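Long-range contacts in fucose-specific lectin (Aleuria aurantia, PDB 6GKE), which binds L-fucose on glycans, with its strongest preference for alpha-1,6-linked core fucose, through five sites set between the blades of a six-bladed beta-propeller: residues S61-V66 with R77-V81; K114-W120 with T166-A172; P128-Y134 with H145-S150; G176-I180 with E191-D195. The protein carries 1 engineered substitution. One frame throughout, in Å; residues are numbered along the deposited sequence.

Contact 1. Residues S61-V66 with R77-V81. With FUC (alpha-L-fucopyranose), chain B.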
# COMPACT_ATOMS: atom_id res chain seq x y z
N SER A 61 -4.02 5.17 11.51
CA SER A 61 -4.09 6.23 12.49
C SER A 61 -3.26 7.42 12.05
O SER A 61 -2.12 7.27 11.58
CB SER A 61 -3.56 5.76 13.83
OG SER A 61 -3.52 6.82 14.78
N PRO A 62 -3.72 8.66 12.32
CA PRO A 62 -2.82 9.80 12.22
C PRO A 62 -1.74 9.70 13.31
O PRO A 62 -1.91 8.98 14.30
CB PRO A 62 -3.76 10.99 12.41
CG PRO A 62 -4.82 10.45 13.34
CD PRO A 62 -5.04 9.03 12.87
N LEU A 63 -0.63 10.42 13.10
CA LEU A 63 0.50 10.43 14.03
C LEU A 63 1.05 11.86 14.14
O LEU A 63 1.03 12.63 13.18
CB LEU A 63 1.64 9.53 13.54
CG LEU A 63 1.35 8.03 13.47
CD1 LEU A 63 2.51 7.31 12.81
CD2 LEU A 63 1.07 7.44 14.85
N ALA A 64 1.59 12.17 15.32
CA ALA A 64 2.39 13.37 15.54
C ALA A 64 3.36 13.06 16.67
O ALA A 64 3.12 12.14 17.45
CB ALA A 64 1.51 14.56 15.85
N ALA A 65 4.44 13.84 16.78
CA ALA A 65 5.41 13.59 17.84
C ALA A 65 6.15 14.87 18.21
O ALA A 65 6.38 15.72 17.35
CB ALA A 65 6.38 12.51 17.43
N VAL A 66 6.55 14.95 19.48
CA VAL A 66 7.39 16.03 20.00
C VAL A 66 8.45 15.45 20.95
O VAL A 66 8.30 14.33 21.45
CB VAL A 66 6.57 17.11 20.74
CG1 VAL A 66 5.61 17.82 19.80
CG2 VAL A 66 5.83 16.55 21.95
N ARG A 77 6.92 12.23 23.05
CA ARG A 77 5.49 11.95 23.07
C ARG A 77 5.05 11.70 21.64
O ARG A 77 5.36 12.50 20.75
CB ARG A 77 4.70 13.11 23.67
CG ARG A 77 5.14 13.53 25.07
CD ARG A 77 4.88 12.46 26.12
NE ARG A 77 5.25 12.89 27.46
CZ ARG A 77 6.45 12.73 28.03
NH1 ARG A 77 7.44 12.15 27.37
NH2 ARG A 77 6.66 13.17 29.26
N VAL A 78 4.34 10.58 21.43
CA VAL A 78 3.80 10.21 20.14
C VAL A 78 2.28 10.15 20.27
O VAL A 78 1.76 9.42 21.10
CB VAL A 78 4.36 8.86 19.64
CG1 VAL A 78 3.76 8.50 18.29
CG2 VAL A 78 5.88 8.89 19.54
N TYR A 79 1.60 10.95 19.45
CA TYR A 79 0.14 11.06 19.45
C TYR A 79 -0.43 10.23 18.30
O TYR A 79 0.14 10.17 17.22
CB TYR A 79 -0.28 12.54 19.36
CG TYR A 79 0.25 13.28 20.55
CD1 TYR A 79 -0.35 13.09 21.79
CD2 TYR A 79 1.41 14.03 20.50
CE1 TYR A 79 0.18 13.65 22.94
CE2 TYR A 79 1.95 14.60 21.64
CZ TYR A 79 1.35 14.39 22.87
OH TYR A 79 1.92 14.90 24.00
N CYS A 80 -1.58 9.61 18.58
CA CYS A 80 -2.24 8.72 17.65
C CYS A 80 -3.70 8.60 18.07
O CYS A 80 -4.14 9.30 18.98
CB CYS A 80 -1.53 7.37 17.63
SG CYS A 80 -1.62 6.49 19.21
N VAL A 81 -4.45 7.72 17.42
CA VAL A 81 -5.84 7.47 17.68
C VAL A 81 -6.04 5.96 17.90
O VAL A 81 -5.51 5.18 17.10
CB VAL A 81 -6.63 8.05 16.49
CG1 VAL A 81 -8.11 7.80 16.63
CG2 VAL A 81 -6.36 9.54 16.30
C1 FUC B . 3.44 12.66 31.06
C2 FUC B . 2.24 12.20 30.23
C3 FUC B . 1.32 13.38 29.95
C4 FUC B . 2.12 14.50 29.29
C5 FUC B . 3.26 14.91 30.22
C6 FUC B . 4.12 16.03 29.67
O2 FUC B . 1.53 11.18 30.93
O3 FUC B . 0.20 12.95 29.16
O4 FUC B . 2.72 14.07 28.05
O5 FUC B . 4.10 13.77 30.46
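Apolar side chains fill the middle of this strand pair. Ala64 CB lies 4.4 Å from Tyr79 CB, and Val66 CG2 sits 4.4 Å from Tyr79 CE2, at the edge of the ring; Ala64, Val66 and Tyr79 share the face turned to strand 116-120 of the next blade. On the face of Ala65 and Val78, Ala65 CB meets Val78 CG2 at 4.2 Å. Nearer one end, Leu63 CD2 reaches Cys80 CB (3.8 Å) and Pro62 CG touches Val81 CG2 (3.5 Å).

The backbones run antiparallel, at 162°. Ala64 and Tyr79 form one hydrogen-bonded pair (Tyr79 N to Ala64 O 2.8 Å, Ala64 N to Tyr79 O 3.1 Å), Val66 and Arg77 another (Val66 N to Arg77 O and Arg77 N to Val66 O, both 3.0 Å). Before Ala64, Ser61 OG accepts from Val81 N (2.9 Å) and donates to Pro62 O (2.7 Å).

The Tyr79 hydroxyl is hydrogen-bonded to Glu89, which also binds fucose B. Arg77, also bonded to Gln75, donates from NE to O4 and from NH2 to O5 of that sugar, each at 2.9 Å. The chemistry implies a division: apolar contacts and backbone hydrogen bonds hold the strands together, while the Arg77 guanidinium extends beyond them to bind fucose.

Contact 2. Residues K114-W120 with T166-A172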
# COMPACT_ATOMS: atom_id res chain seq x y z
N LYS A 114 -6.26 14.35 10.67
CA LYS A 114 -4.82 14.31 10.86
C LYS A 114 -4.51 14.82 12.27
O LYS A 114 -5.39 15.30 12.98
CB LYS A 114 -4.11 15.08 9.75
CG LYS A 114 -4.57 14.70 8.35
CD LYS A 114 -4.54 13.20 8.07
CE LYS A 114 -5.07 12.85 6.69
NZ LYS A 114 -6.53 13.10 6.57
N LEU A 115 -3.24 14.70 12.68
CA LEU A 115 -2.78 15.22 13.95
C LEU A 115 -1.52 16.04 13.73
O LEU A 115 -0.67 15.68 12.91
CB LEU A 115 -2.44 14.09 14.93
CG LEU A 115 -3.60 13.24 15.43
CD1 LEU A 115 -3.08 12.10 16.30
CD2 LEU A 115 -4.62 14.07 16.20
N ALA A 116 -1.37 17.10 14.53
CA ALA A 116 -0.12 17.81 14.62
C ALA A 116 0.14 18.11 16.09
O ALA A 116 -0.78 18.16 16.90
CB ALA A 116 -0.15 19.09 13.81
N ALA A 117 1.41 18.33 16.43
CA ALA A 117 1.76 18.68 17.78
C ALA A 117 2.97 19.61 17.77
O ALA A 117 3.80 19.56 16.86
CB ALA A 117 2.02 17.45 18.62
N LEU A 118 3.05 20.43 18.82
CA LEU A 118 4.22 21.26 19.06
C LEU A 118 4.52 21.25 20.56
O LEU A 118 3.70 20.85 21.39
CB LEU A 118 4.01 22.68 18.52
CG LEU A 118 2.84 23.49 19.09
CD1 LEU A 118 3.12 24.00 20.50
CD2 LEU A 118 2.52 24.66 18.17
N GLN A 119 5.73 21.72 20.89
CA GLN A 119 6.16 21.82 22.26
C GLN A 119 7.12 23.00 22.37
O GLN A 119 7.91 23.24 21.47
CB GLN A 119 6.83 20.52 22.70
CG GLN A 119 7.18 20.44 24.18
CD GLN A 119 8.42 21.18 24.65
OE1 GLN A 119 8.48 21.61 25.80
NE2 GLN A 119 9.42 21.29 23.79
N TRP A 120 7.07 23.69 23.51
CA TRP A 120 8.13 24.65 23.84
C TRP A 120 8.36 24.66 25.35
O TRP A 120 7.45 24.42 26.14
CB TRP A 120 7.82 26.07 23.35
CG TRP A 120 7.00 26.85 24.33
CD1 TRP A 120 7.47 27.62 25.36
CD2 TRP A 120 5.57 26.87 24.44
NE1 TRP A 120 6.44 28.12 26.09
CE2 TRP A 120 5.26 27.68 25.55
CE3 TRP A 120 4.52 26.30 23.71
CZ2 TRP A 120 3.94 27.94 25.95
CZ3 TRP A 120 3.22 26.55 24.10
CH2 TRP A 120 2.94 27.36 25.20
N THR A 166 -8.04 17.80 6.56
CA THR A 166 -6.91 18.64 6.19
C THR A 166 -5.60 18.16 6.81
O THR A 166 -5.54 17.75 7.98
CB THR A 166 -7.14 20.10 6.61
OG1 THR A 166 -6.06 20.89 6.15
CG2 THR A 166 -7.30 20.28 8.11
N GLY A 167 -4.51 18.37 6.07
CA GLY A 167 -3.20 18.40 6.68
C GLY A 167 -3.14 19.50 7.73
O GLY A 167 -3.84 20.52 7.62
N ILE A 168 -2.29 19.30 8.74
CA ILE A 168 -2.06 20.29 9.79
C ILE A 168 -0.56 20.32 10.08
O ILE A 168 0.01 19.28 10.37
CB ILE A 168 -2.84 19.99 11.09
CG1 ILE A 168 -4.32 19.67 10.84
CG2 ILE A 168 -2.68 21.15 12.06
CD1 ILE A 168 -5.05 19.13 12.05
N GLY A 169 0.03 21.51 10.00
CA GLY A 169 1.39 21.75 10.46
C GLY A 169 1.35 22.62 11.70
O GLY A 169 0.51 23.51 11.80
N ALA A 170 2.23 22.35 12.67
CA ALA A 170 2.22 23.10 13.93
C ALA A 170 3.65 23.31 14.40
O ALA A 170 4.40 22.36 14.55
CB ALA A 170 1.42 22.37 14.98
N THR A 171 4.02 24.56 14.68
CA THR A 171 5.37 24.84 15.15
C THR A 171 5.34 25.97 16.18
O THR A 171 4.58 26.93 16.05
CB THR A 171 6.30 25.10 13.96
OG1 THR A 171 7.65 25.22 14.42
CG2 THR A 171 5.94 26.33 13.16
N ALA A 172 6.19 25.83 17.21
CA ALA A 172 6.43 26.89 18.18
C ALA A 172 7.61 27.71 17.68
O ALA A 172 8.76 27.27 17.75
CB ALA A 172 6.69 26.31 19.55
O HOH W 1 -7.39 16.72 9.72
O HOH W 2 0.01 15.84 10.26
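Lys114, Leu118, Ala116 and Ile168 each lose about 60 Å² to this contact, and the first three organise it from the 114-120 side. Strands 116-120 and 168-172 run parallel, at 0° with axes 5.6 Å apart, yet they belong to different sheets and no backbone pairing joins them. Ala116, Leu118 and Trp120 face Ile168, Ala170 and Ala172, their side chains meeting both side chains and backbone.

Ala116 CB packs on Ile168 CG2 (3.7 Å) and Ala170 CB (3.8 Å), and lies 3.4 Å from Ile168 O. One step on, Leu118 straddles the following pair, with CD2 4.1 Å from Ala170 CB and CD1 4.4 Å from Ala172 CB; Trp120 CB then meets Ala172 CB at 4.0 Å while its indole leads away and lines the pocket of a bound fucose.

Lys114 closes the other end through its aliphatic part, CG lying 3.2 Å from Thr166 O, whereas NZ is hydrogen-bonded to the Gly165 and Asn112 carbonyls. Water 1 bridges the backbones here, accepting from Lys114 N (2.8 Å) and donating to Thr166 O (2.7 Å).

Within their own sheets the strands pair with 129-134 and 177-183. Innermost strands of successive blades, set side by side round the central axis, are characteristic of a beta-propeller; here they belong to the third and fourth blades.

Contact 3. Residues P128-Y134 with H145-S150. With FUC (alpha-L-fucopyranose), chain E; FUC (alpha-L-fucopyranose), chain B; NDG (2-acetamido-2-deoxy-alpha-D-glucopyranose), chain C.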
# COMPACT_ATOMS: atom_id res chain seq x y z
N PRO A 128 7.68 21.31 30.26
CA PRO A 128 7.24 21.37 28.87
C PRO A 128 5.84 21.98 28.73
O PRO A 128 5.03 21.94 29.65
CB PRO A 128 7.23 19.89 28.46
CG PRO A 128 6.84 19.19 29.74
CD PRO A 128 7.55 19.96 30.83
N ASN A 129 5.59 22.51 27.54
CA ASN A 129 4.28 23.00 27.14
C ASN A 129 3.96 22.34 25.80
O ASN A 129 4.67 22.59 24.83
CB ASN A 129 4.26 24.52 26.98
CG ASN A 129 4.65 25.23 28.26
OD1 ASN A 129 3.79 25.48 29.11
ND2 ASN A 129 5.93 25.52 28.41
N ILE A 130 2.93 21.49 25.78
CA ILE A 130 2.58 20.72 24.59
C ILE A 130 1.22 21.21 24.08
O ILE A 130 0.33 21.50 24.87
CB ILE A 130 2.54 19.21 24.87
CG1 ILE A 130 3.84 18.71 25.51
CG2 ILE A 130 2.21 18.42 23.61
CD1 ILE A 130 3.74 17.33 26.10
N ARG A 131 1.08 21.26 22.76
CA ARG A 131 -0.21 21.52 22.13
C ARG A 131 -0.42 20.48 21.04
O ARG A 131 0.50 20.24 20.25
CB ARG A 131 -0.28 22.94 21.55
CG ARG A 131 0.04 24.06 22.55
CD ARG A 131 -1.04 24.22 23.60
NE ARG A 131 -0.81 25.33 24.52
CZ ARG A 131 -0.19 25.26 25.70
NH1 ARG A 131 0.44 24.15 26.07
NH2 ARG A 131 -0.19 26.31 26.51
N VAL A 132 -1.62 19.90 21.00
CA VAL A 132 -1.98 18.87 20.04
C VAL A 132 -3.20 19.37 19.26
O VAL A 132 -4.15 19.86 19.87
CB VAL A 132 -2.27 17.53 20.73
CG1 VAL A 132 -2.66 16.46 19.72
CG2 VAL A 132 -1.10 17.06 21.57
N TYR A 133 -3.15 19.24 17.93
CA TYR A 133 -4.18 19.74 17.03
C TYR A 133 -4.81 18.57 16.29
O TYR A 133 -4.12 17.66 15.82
CB TYR A 133 -3.58 20.77 16.06
CG TYR A 133 -2.98 21.93 16.82
CD1 TYR A 133 -3.77 23.01 17.20
CD2 TYR A 133 -1.67 21.89 17.27
CE1 TYR A 133 -3.26 24.03 17.98
CE2 TYR A 133 -1.15 22.90 18.05
CZ TYR A 133 -1.94 23.97 18.42
OH TYR A 133 -1.41 24.95 19.21
N TYR A 134 -6.15 18.61 16.20
CA TYR A 134 -6.94 17.51 15.68
C TYR A 134 -8.27 18.08 15.18
O TYR A 134 -8.61 19.23 15.44
CB TYR A 134 -7.19 16.46 16.77
CG TYR A 134 -8.03 16.96 17.92
CD1 TYR A 134 -7.49 17.74 18.93
CD2 TYR A 134 -9.39 16.69 17.98
CE1 TYR A 134 -8.27 18.23 19.97
CE2 TYR A 134 -10.18 17.17 19.01
CZ TYR A 134 -9.62 17.94 20.01
OH TYR A 134 -10.40 18.44 21.03
N HIS A 145 -9.22 21.79 16.34
CA HIS A 145 -9.29 21.86 17.77
C HIS A 145 -7.91 21.62 18.37
O HIS A 145 -7.08 20.95 17.77
CB HIS A 145 -10.29 20.83 18.31
CG HIS A 145 -11.68 21.11 17.89
ND1 HIS A 145 -12.58 21.78 18.70
CD2 HIS A 145 -12.34 20.86 16.73
CE1 HIS A 145 -13.73 21.89 18.06
NE2 HIS A 145 -13.61 21.34 16.86
N GLU A 146 -7.71 22.15 19.58
CA GLU A 146 -6.44 22.10 20.28
C GLU A 146 -6.64 21.48 21.66
O GLU A 146 -7.58 21.84 22.37
CB GLU A 146 -5.92 23.53 20.41
CG GLU A 146 -4.60 23.69 21.15
CD GLU A 146 -4.31 25.14 21.49
OE1 GLU A 146 -5.21 25.77 22.09
OE2 GLU A 146 -3.20 25.63 21.16
N TYR A 147 -5.73 20.58 22.05
CA TYR A 147 -5.63 20.11 23.44
C TYR A 147 -4.28 20.59 23.99
O TYR A 147 -3.28 20.66 23.27
CB TYR A 147 -5.89 18.60 23.58
CG TYR A 147 -7.01 18.34 24.56
CD1 TYR A 147 -8.32 18.56 24.18
CD2 TYR A 147 -6.77 18.03 25.89
CE1 TYR A 147 -9.37 18.46 25.08
CE2 TYR A 147 -7.80 17.93 26.81
CZ TYR A 147 -9.11 18.16 26.41
OH TYR A 147 -10.15 18.10 27.30
N VAL A 148 -4.29 20.93 25.28
CA VAL A 148 -3.26 21.74 25.91
C VAL A 148 -2.67 20.98 27.10
O VAL A 148 -3.42 20.59 27.99
CB VAL A 148 -3.89 23.05 26.41
CG1 VAL A 148 -2.95 23.87 27.29
CG2 VAL A 148 -4.43 23.89 25.26
N TRP A 149 -1.33 20.85 27.15
CA TRP A 149 -0.63 20.41 28.36
C TRP A 149 0.31 21.53 28.80
O TRP A 149 1.34 21.75 28.16
CB TRP A 149 0.22 19.15 28.16
CG TRP A 149 1.05 18.85 29.38
CD1 TRP A 149 2.24 19.41 29.76
CD2 TRP A 149 0.70 17.93 30.42
NE1 TRP A 149 2.65 18.89 30.96
CE2 TRP A 149 1.73 17.97 31.39
CE3 TRP A 149 -0.38 17.07 30.61
CZ2 TRP A 149 1.69 17.17 32.53
CZ3 TRP A 149 -0.41 16.28 31.74
CH2 TRP A 149 0.61 16.33 32.68
N SER A 150 -0.03 22.19 29.90
CA SER A 150 0.91 23.07 30.59
C SER A 150 0.79 22.76 32.09
O SER A 150 0.65 23.66 32.92
CB SER A 150 0.70 24.54 30.24
OG SER A 150 1.13 24.83 28.90
C1 FUC E . -3.31 28.38 26.13
C2 FUC E . -4.33 27.90 25.10
C3 FUC E . -4.15 28.71 23.81
C4 FUC E . -2.70 28.62 23.32
C5 FUC E . -1.81 29.18 24.43
C6 FUC E . -0.35 29.20 24.05
O1 FUC E . -3.71 29.68 26.55
O2 FUC E . -5.66 28.02 25.63
O3 FUC E . -5.07 28.29 22.81
O4 FUC E . -2.30 27.27 23.08
O5 FUC E . -1.98 28.38 25.60
C1 FUC B . 3.44 12.66 31.06
C2 FUC B . 2.24 12.20 30.23
C3 FUC B . 1.32 13.38 29.95
C4 FUC B . 2.12 14.50 29.29
C5 FUC B . 3.26 14.91 30.22
C6 FUC B . 4.12 16.03 29.67
O2 FUC B . 1.53 11.18 30.93
O3 FUC B . 0.20 12.95 29.16
O4 FUC B . 2.72 14.07 28.05
O5 FUC B . 4.10 13.77 30.46
C1 NDG C . 1.72 14.83 35.99
C2 NDG C . 1.01 13.56 36.45
C3 NDG C . 2.02 12.41 36.54
C4 NDG C . 2.76 12.25 35.21
C5 NDG C . 3.36 13.57 34.73
C6 NDG C . 3.93 13.45 33.33
C7 NDG C . -1.00 13.77 37.85
C8 NDG C . -1.51 13.96 39.25
O5 NDG C . 2.36 14.59 34.74
O3 NDG C . 1.32 11.20 36.85
O4 NDG C . 3.80 11.28 35.34
O6 NDG C . 2.95 13.03 32.35
O7 NDG C . -1.76 13.63 36.91
N2 NDG C . 0.34 13.75 37.72
O1 NDG C . 2.69 15.23 36.97
O HOH W 3 -10.18 20.93 22.15
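Two fucose sites share this antiparallel hairpin in the third propeller blade, one on each face. On the face of Arg131 and Glu146, fucose E is held by both residues: Arg131 NE donates to O4 (2.8 Å) and NH2 to O5 (2.9 Å), while O3 and O4 of the sugar donate to Glu146 OE1 (2.6 Å) and OE2 (2.7 Å). The guanidinium is fixed by Arg131 NH1 to Ile130 O (2.9 Å) and to Ser150 OG (3.0 Å), with Val148 CG1 over its face; Ser150 OG in turn donates to Asn129 OD1 (2.7 Å).

On the other face, Ile130 CD1 and Trp149 NE1 approach C6 of fucose B at 3.8 and 3.5 Å, this methyl lying over the indole, and Trp149 CH2 comes within 3.2 Å of O5 of the GlcNAc residue.

Three hydrogen-bonded pairs, Ile130-Trp149, Val132-Tyr147 and Tyr134-His145, set the register, as in Ile130 N to Trp149 O at 2.9 Å. A CH-pi contact ends the row: His145 CB stands 3.7 Å from the Tyr134 ring centroid.

Strands 116-120 and 153-162 flank the hairpin in its sheet, and Tyr133 packs on Leu178 and Ile180 of strand 177-183 in the next blade.

Contact 4. Residues G176-I180 with E191-D195. With FUC (alpha-L-fucopyranose), chain F; FUC (alpha-L-fucopyranose), chain E.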
# COMPACT_ATOMS: atom_id res chain seq x y z
N GLY A 176 6.12 30.25 23.65
CA GLY A 176 4.70 30.54 23.69
C GLY A 176 4.19 31.26 22.45
O GLY A 176 3.14 31.88 22.50
N ARG A 177 4.90 31.13 21.33
CA ARG A 177 4.52 31.77 20.06
C ARG A 177 4.30 30.65 19.05
O ARG A 177 5.24 29.92 18.71
CB ARG A 177 5.59 32.72 19.53
CG ARG A 177 5.74 34.02 20.32
CD ARG A 177 6.82 34.90 19.74
NE ARG A 177 6.49 35.42 18.42
CZ ARG A 177 7.38 35.84 17.52
NH1 ARG A 177 8.67 35.66 17.73
NH2 ARG A 177 6.97 36.43 16.42
N LEU A 178 3.05 30.51 18.59
CA LEU A 178 2.62 29.33 17.84
C LEU A 178 2.16 29.72 16.44
O LEU A 178 1.50 30.74 16.27
CB LEU A 178 1.45 28.65 18.56
CG LEU A 178 1.58 28.50 20.07
CD1 LEU A 178 0.38 27.75 20.61
CD2 LEU A 178 2.88 27.81 20.46
N ARG A 179 2.46 28.86 15.47
CA ARG A 179 1.95 29.02 14.12
C ARG A 179 1.41 27.67 13.64
O ARG A 179 2.11 26.65 13.70
CB ARG A 179 3.02 29.53 13.16
CG ARG A 179 3.55 30.92 13.49
CD ARG A 179 2.50 32.02 13.35
NE ARG A 179 3.04 33.35 13.60
CZ ARG A 179 3.10 33.95 14.80
NH1 ARG A 179 2.70 33.32 15.89
NH2 ARG A 179 3.57 35.18 14.88
N ILE A 180 0.16 27.69 13.18
CA ILE A 180 -0.57 26.50 12.74
C ILE A 180 -0.95 26.70 11.27
O ILE A 180 -1.49 27.75 10.92
CB ILE A 180 -1.83 26.26 13.59
CG1 ILE A 180 -1.55 26.36 15.10
CG2 ILE A 180 -2.49 24.95 13.20
CD1 ILE A 180 -0.51 25.40 15.63
N GLU A 191 -2.86 30.20 7.76
CA GLU A 191 -2.03 30.27 8.95
C GLU A 191 -2.84 30.88 10.09
O GLU A 191 -3.49 31.90 9.90
CB GLU A 191 -0.81 31.14 8.64
CG GLU A 191 0.17 31.34 9.78
CD GLU A 191 1.24 32.36 9.45
OE1 GLU A 191 0.87 33.45 8.97
OE2 GLU A 191 2.44 32.08 9.69
N HIS A 192 -2.76 30.26 11.27
CA HIS A 192 -3.36 30.81 12.49
C HIS A 192 -2.23 31.00 13.50
O HIS A 192 -1.34 30.16 13.59
CB HIS A 192 -4.50 29.92 13.01
CG HIS A 192 -5.68 30.70 13.48
ND1 HIS A 192 -6.39 31.52 12.62
CD2 HIS A 192 -6.30 30.77 14.68
CE1 HIS A 192 -7.39 32.06 13.29
NE2 HIS A 192 -7.35 31.63 14.56
N CYS A 193 -2.29 32.11 14.25
CA CYS A 193 -1.15 32.59 15.03
C CYS A 193 -1.54 32.88 16.47
O CYS A 193 -2.57 33.48 16.72
CB CYS A 193 -0.64 33.91 14.47
SG CYS A 193 -0.30 33.91 12.70
N TRP A 194 -0.64 32.54 17.40
CA TRP A 194 -0.72 32.96 18.78
C TRP A 194 0.63 33.57 19.16
O TRP A 194 1.64 32.90 19.04
CB TRP A 194 -1.03 31.78 19.71
CG TRP A 194 -1.06 32.13 21.17
CD1 TRP A 194 -0.01 32.37 22.00
CD2 TRP A 194 -2.24 32.28 21.98
NE1 TRP A 194 -0.44 32.66 23.26
CE2 TRP A 194 -1.81 32.60 23.29
CE3 TRP A 194 -3.61 32.14 21.73
CZ2 TRP A 194 -2.71 32.79 24.34
CZ3 TRP A 194 -4.49 32.33 22.77
CH2 TRP A 194 -4.05 32.64 24.06
N ASP A 195 0.61 34.82 19.63
CA ASP A 195 1.83 35.48 20.12
C ASP A 195 1.83 35.65 21.64
O ASP A 195 2.89 35.53 22.27
CB ASP A 195 2.04 36.84 19.46
CG ASP A 195 2.48 36.76 18.01
OD1 ASP A 195 3.16 35.79 17.65
OD2 ASP A 195 2.13 37.69 17.26
C1 FUC F . 2.86 37.06 11.75
C2 FUC F . 2.26 36.28 10.60
C3 FUC F . 3.34 35.89 9.59
C4 FUC F . 4.45 35.12 10.31
C5 FUC F . 5.02 36.00 11.41
C6 FUC F . 6.12 35.32 12.20
O1 FUC F . 3.28 38.32 11.24
O2 FUC F . 1.23 37.07 9.98
O3 FUC F . 2.78 35.17 8.49
O4 FUC F . 3.94 33.93 10.93
O5 FUC F . 3.97 36.35 12.33
C1 FUC E . -3.31 28.38 26.13
C2 FUC E . -4.33 27.90 25.10
C3 FUC E . -4.15 28.71 23.81
C4 FUC E . -2.70 28.62 23.32
C5 FUC E . -1.81 29.18 24.43
C6 FUC E . -0.35 29.20 24.05
O1 FUC E . -3.71 29.68 26.55
O2 FUC E . -5.66 28.02 25.63
O3 FUC E . -5.07 28.29 22.81
O4 FUC E . -2.30 27.27 23.08
O5 FUC E . -1.98 28.38 25.60
O HOH W 4 2.00 32.60 24.88
O HOH W 5 4.37 38.25 15.74
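Gly176 opens the first segment at the turn into the central hairpin of the fourth propeller blade; its phi of +65° is a conformation glycine adopts more readily than other residues. Its O lies 3.2 Å from Trp194 CD1, and water 4 donates to Gly176 O (2.7 Å) while accepting from Trp194 NE1 (2.9 Å). Arg177 follows with a long salt bridge, NE to Asp195 OD1 at 3.4 Å.

Leu178 and Trp194 form a hydrogen-bonded pair (Leu178 N to Trp194 O 2.8 Å, Trp194 N to Leu178 O 3.0 Å). Their side chains share a face and line the fucose E pocket, where the sugar's C6 lies over the indole and Leu178 CD1 is 3.7 Å from O4.

Arg179, opposite Cys193, turns to the other face and the next site. Its NH2 makes a salt bridge to Asp195 OD1 (2.9 Å) and NH1 bonds Leu178 O (2.9 Å), with Cys193 SG over one face of the guanidinium. So oriented, Arg179 NE donates to O4 of fucose F (2.9 Å) and NH2 to O5 (2.8 Å). Tyr200 holds the other oxygen of Asp195.

Ile180 completes the run by pairing with His192 (His192 N to Ile180 O 2.8 Å) and packs on Ile168 and Ala170. One residue before His192, Glu191 OE1 accepts from O3 of fucose F at 2.6 Å.

In the fold
Along the chain the order is contact 1, contact 2 and contact 4 in series, with contact 3 falling between the two segments of contact 2. Contacts 1, 3 and 4 are hairpins within the second, third and fourth blades; contact 2 joins the innermost strands of the third and fourth, so its strands 116-120 and 168-174 are sheet neighbours of 129-134 in contact 3 and 177-183 in contact 4. Centres of contacts 2 and 3 are about 9 Å apart, those of 1 and 4 about 20 Å, without touching. Fucose B touches contacts 1 and 3, fucose E contacts 3 and 4: each site draws on two adjacent blades, so packing between blades probably helps to set its two walls relative to each other.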